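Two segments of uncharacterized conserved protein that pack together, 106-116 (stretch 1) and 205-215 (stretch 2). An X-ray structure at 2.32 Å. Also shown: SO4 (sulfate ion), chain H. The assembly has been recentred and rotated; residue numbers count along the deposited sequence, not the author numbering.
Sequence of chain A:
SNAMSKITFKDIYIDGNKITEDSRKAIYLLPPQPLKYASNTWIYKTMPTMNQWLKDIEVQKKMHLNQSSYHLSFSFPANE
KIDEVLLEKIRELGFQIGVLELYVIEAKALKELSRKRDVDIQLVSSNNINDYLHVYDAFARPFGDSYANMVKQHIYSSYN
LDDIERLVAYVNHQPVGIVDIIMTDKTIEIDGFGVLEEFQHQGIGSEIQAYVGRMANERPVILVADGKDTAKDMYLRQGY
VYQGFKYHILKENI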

# COMPACT_ATOMS: atom_id res chain seq x y z
N GLU A 106 16.11 1.96 12.39
CA GLU A 106 17.01 1.88 13.61
C GLU A 106 16.16 1.85 14.85
O GLU A 106 15.16 2.54 14.88
N ALA A 107 16.53 1.04 15.86
CA ALA A 107 15.77 0.92 17.13
C ALA A 107 15.36 2.24 17.75
O ALA A 107 14.20 2.44 18.07
N LYS A 108 16.34 3.13 17.92
CA LYS A 108 16.12 4.39 18.60
C LYS A 108 14.92 5.13 17.98
O LYS A 108 14.14 5.77 18.68
N ALA A 109 14.77 5.02 16.66
CA ALA A 109 13.71 5.74 15.97
C ALA A 109 12.33 5.25 16.43
O ALA A 109 11.39 6.01 16.48
N LEU A 110 12.24 3.97 16.79
CA LEU A 110 11.00 3.40 17.33
C LEU A 110 10.86 3.69 18.84
O LEU A 110 9.74 3.80 19.36
N LYS A 111 11.98 3.76 19.56
CA LYS A 111 11.94 4.10 20.98
C LYS A 111 11.27 5.47 21.14
O LYS A 111 10.38 5.68 21.94
N GLU A 112 11.77 6.41 20.35
CA GLU A 112 11.25 7.77 20.26
C GLU A 112 9.70 7.84 20.12
O GLU A 112 9.10 8.84 20.49
N LEU A 113 9.05 6.81 19.56
CA LEU A 113 7.60 6.90 19.30
C LEU A 113 6.70 6.91 20.54
O LEU A 113 5.51 7.26 20.46
N SER A 114 7.28 6.49 21.66
CA SER A 114 6.52 6.29 22.91
C SER A 114 5.98 7.59 23.45
O SER A 114 6.63 8.61 23.38
N ARG A 115 4.76 7.52 23.98
CA ARG A 115 4.11 8.69 24.54
C ARG A 115 3.54 8.42 25.95
O ARG A 115 2.84 9.28 26.52
N LYS A 116 3.87 7.26 26.51
CA LYS A 116 3.39 6.83 27.84
C LYS A 116 1.88 6.75 27.88
O LYS A 116 1.26 7.03 28.91
N GLY A 205 -0.56 1.31 18.02
CA GLY A 205 0.51 0.74 17.20
C GLY A 205 1.86 1.42 17.54
O GLY A 205 2.91 0.77 17.65
N SER A 206 1.88 2.72 17.74
CA SER A 206 3.21 3.23 18.00
C SER A 206 3.74 2.82 19.42
O SER A 206 4.93 2.64 19.58
N GLU A 207 2.85 2.55 20.39
CA GLU A 207 3.31 1.97 21.65
C GLU A 207 3.95 0.61 21.43
O GLU A 207 5.05 0.37 21.91
N ILE A 208 3.30 -0.23 20.63
CA ILE A 208 3.78 -1.57 20.37
C ILE A 208 5.12 -1.50 19.69
O ILE A 208 6.02 -2.31 19.93
N GLN A 209 5.27 -0.50 18.84
CA GLN A 209 6.46 -0.41 18.07
C GLN A 209 7.64 -0.01 18.96
O GLN A 209 8.70 -0.61 18.90
N ALA A 210 7.45 1.02 19.79
CA ALA A 210 8.48 1.46 20.70
C ALA A 210 8.91 0.37 21.67
O ALA A 210 10.07 0.32 22.06
N TYR A 211 7.97 -0.46 22.09
CA TYR A 211 8.28 -1.59 22.94
C TYR A 211 9.29 -2.50 22.24
O TYR A 211 10.37 -2.79 22.77
N VAL A 212 8.93 -2.96 21.04
CA VAL A 212 9.83 -3.72 20.21
C VAL A 212 11.19 -2.98 20.12
O VAL A 212 12.27 -3.58 20.22
N GLY A 213 11.13 -1.66 19.98
CA GLY A 213 12.32 -0.85 19.85
C GLY A 213 13.21 -0.96 21.08
O GLY A 213 14.46 -1.00 20.94
N ARG A 214 12.58 -0.97 22.26
CA ARG A 214 13.31 -1.10 23.52
C ARG A 214 13.91 -2.48 23.65
O ARG A 214 15.05 -2.61 24.08
N MSE A 215 13.19 -3.52 23.23
CA MSE A 215 13.80 -4.84 23.17
C MSE A 215 14.98 -4.88 22.23
O MSE A 215 15.95 -5.57 22.50

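How do the two backbones come so close? Gly213 has no side chain, and an ideal CB there would lie 3.0 Å from Leu110 CB, a clash. Small Ala210 sits nearby, its CB 2.9 Å from Leu110 O. Leu110 O accepts from Leu113 N at 3.1 Å and also meets Ala210 CA at 3.0 Å in a CA-H...O contact.

Which side chains fill the apolar seam? Leu110 and Leu113 point toward the helix, both with chi1 of -98°, between wells. Leu110 CG lies 3.2 Å from CG of Gln209 (chi1 t, chi2 p), while Leu113 CG lies 4.0 Å from Ser206 CB. Lys111, m then extended, runs alongside, bringing CE 3.6 Å from Gly213 O; its NZ finds a partner elsewhere in the structure.

What satisfies Glu207? With chi1 and chi2 both m, its carboxylate reaches the loop. Glu207 OE2 accepts from Ser114 OG at 2.8 Å, and Glu207 OE1 accepts from Arg115 N at 2.8 Å, nearly straight at 168°. Across the contact, one carboxylate thus serves a hydroxyl and a backbone amide, and OE1 has a further partner elsewhere in the structure.

Where does the sulfate bind? It meets stretch 2, where Ser206 N donates to SO4 O3 at 3.2 Å and Gly205 N donates weakly to SO4 O3 at 2.6 Å.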

# COMPACT_ATOMS: atom_id res chain seq x y z
CB GLU A 106 18.01 3.07 13.71
CG GLU A 106 18.20 3.82 12.38
CD GLU A 106 19.66 4.13 11.93
OE1 GLU A 106 20.06 3.60 10.85
OE2 GLU A 106 20.40 4.94 12.59
CB ALA A 107 16.54 0.09 18.17
CB LYS A 108 17.42 5.24 18.56
CG LYS A 108 17.24 6.72 18.32
CD LYS A 108 18.54 7.52 18.66
CE LYS A 108 18.25 8.86 19.34
NZ LYS A 108 19.52 9.53 19.44
CB ALA A 109 13.86 5.63 14.45
CB LEU A 110 11.01 1.89 17.10
CG LEU A 110 10.30 1.16 15.95
CD1 LEU A 110 9.82 1.98 14.76
CD2 LEU A 110 11.15 -0.01 15.47
CB LYS A 111 13.37 4.21 21.55
CG LYS A 111 14.16 2.91 21.62
CD LYS A 111 15.56 3.12 22.28
CE LYS A 111 16.41 1.88 21.97
NZ LYS A 111 17.70 1.87 22.70
CB GLU A 112 11.92 8.45 19.06
CG GLU A 112 11.72 9.92 18.98
CD GLU A 112 10.35 10.33 18.40
OE1 GLU A 112 9.69 9.48 17.70
OE2 GLU A 112 9.95 11.50 18.65
CB LEU A 113 7.15 5.76 18.42
CG LEU A 113 6.97 5.95 16.92
CD1 LEU A 113 7.65 7.18 16.35
CD2 LEU A 113 7.42 4.69 16.24
CB SER A 114 7.35 5.62 24.01
OG SER A 114 6.49 4.77 24.76
CB ARG A 115 3.05 9.20 23.57
CG ARG A 115 3.27 10.61 22.99
CD ARG A 115 4.74 11.04 22.77
NE ARG A 115 4.92 11.62 21.42
CZ ARG A 115 6.08 11.69 20.76
NH1 ARG A 115 6.11 12.21 19.52
NH2 ARG A 115 7.21 11.25 21.30
CB LYS A 116 3.94 7.73 28.97
CG LYS A 116 5.45 7.64 29.13
CD LYS A 116 5.85 6.50 30.05
CE LYS A 116 5.93 6.97 31.51
NZ LYS A 116 5.73 5.84 32.48
CB SER A 206 3.30 4.71 17.71
OG SER A 206 2.77 5.38 18.82
CB GLU A 207 2.23 1.94 22.74
CG GLU A 207 1.98 3.32 23.45
CD GLU A 207 3.22 3.99 24.10
OE1 GLU A 207 3.21 5.24 24.26
OE2 GLU A 207 4.20 3.28 24.44
CB ILE A 208 2.77 -2.39 19.53
CG1 ILE A 208 1.61 -2.83 20.41
CG2 ILE A 208 3.45 -3.58 18.86
CD1 ILE A 208 0.27 -3.07 19.62
CB GLN A 209 6.24 0.61 16.99
CG GLN A 209 7.14 0.41 15.85
CD GLN A 209 6.64 -0.68 14.98
OE1 GLN A 209 5.46 -0.77 14.73
NE2 GLN A 209 7.54 -1.52 14.49
CB ALA A 210 8.03 2.70 21.48
CB TYR A 211 6.99 -2.37 23.20
CG TYR A 211 7.14 -3.46 24.21
CD1 TYR A 211 6.71 -3.28 25.53
CD2 TYR A 211 7.71 -4.69 23.85
CE1 TYR A 211 6.86 -4.28 26.49
CE2 TYR A 211 7.87 -5.71 24.81
CZ TYR A 211 7.45 -5.47 26.13
OH TYR A 211 7.58 -6.45 27.07
CB VAL A 212 9.18 -3.98 18.83
CG1 VAL A 212 10.17 -4.53 17.86
CG2 VAL A 212 7.94 -4.95 18.95
CB ARG A 214 12.45 -0.71 24.74
CG ARG A 214 12.18 0.79 24.86
CD ARG A 214 11.38 1.16 26.11
NE ARG A 214 10.18 0.35 26.29
CZ ARG A 214 8.97 0.63 25.80
NH1 ARG A 214 8.78 1.73 25.08
NH2 ARG A 214 7.96 -0.21 26.03
CB MSE A 215 12.83 -5.91 22.71
CG MSE A 215 11.71 -6.15 23.63
SE MSE A 215 10.53 -7.47 22.80
CE MSE A 215 10.73 -7.09 20.91
S SO4 H . -0.78 4.50 15.63
O1 SO4 H . 0.59 4.98 15.82
O2 SO4 H . -0.89 4.25 14.20
O3 SO4 H . -0.95 3.31 16.44
O4 SO4 H . -1.76 5.53 15.98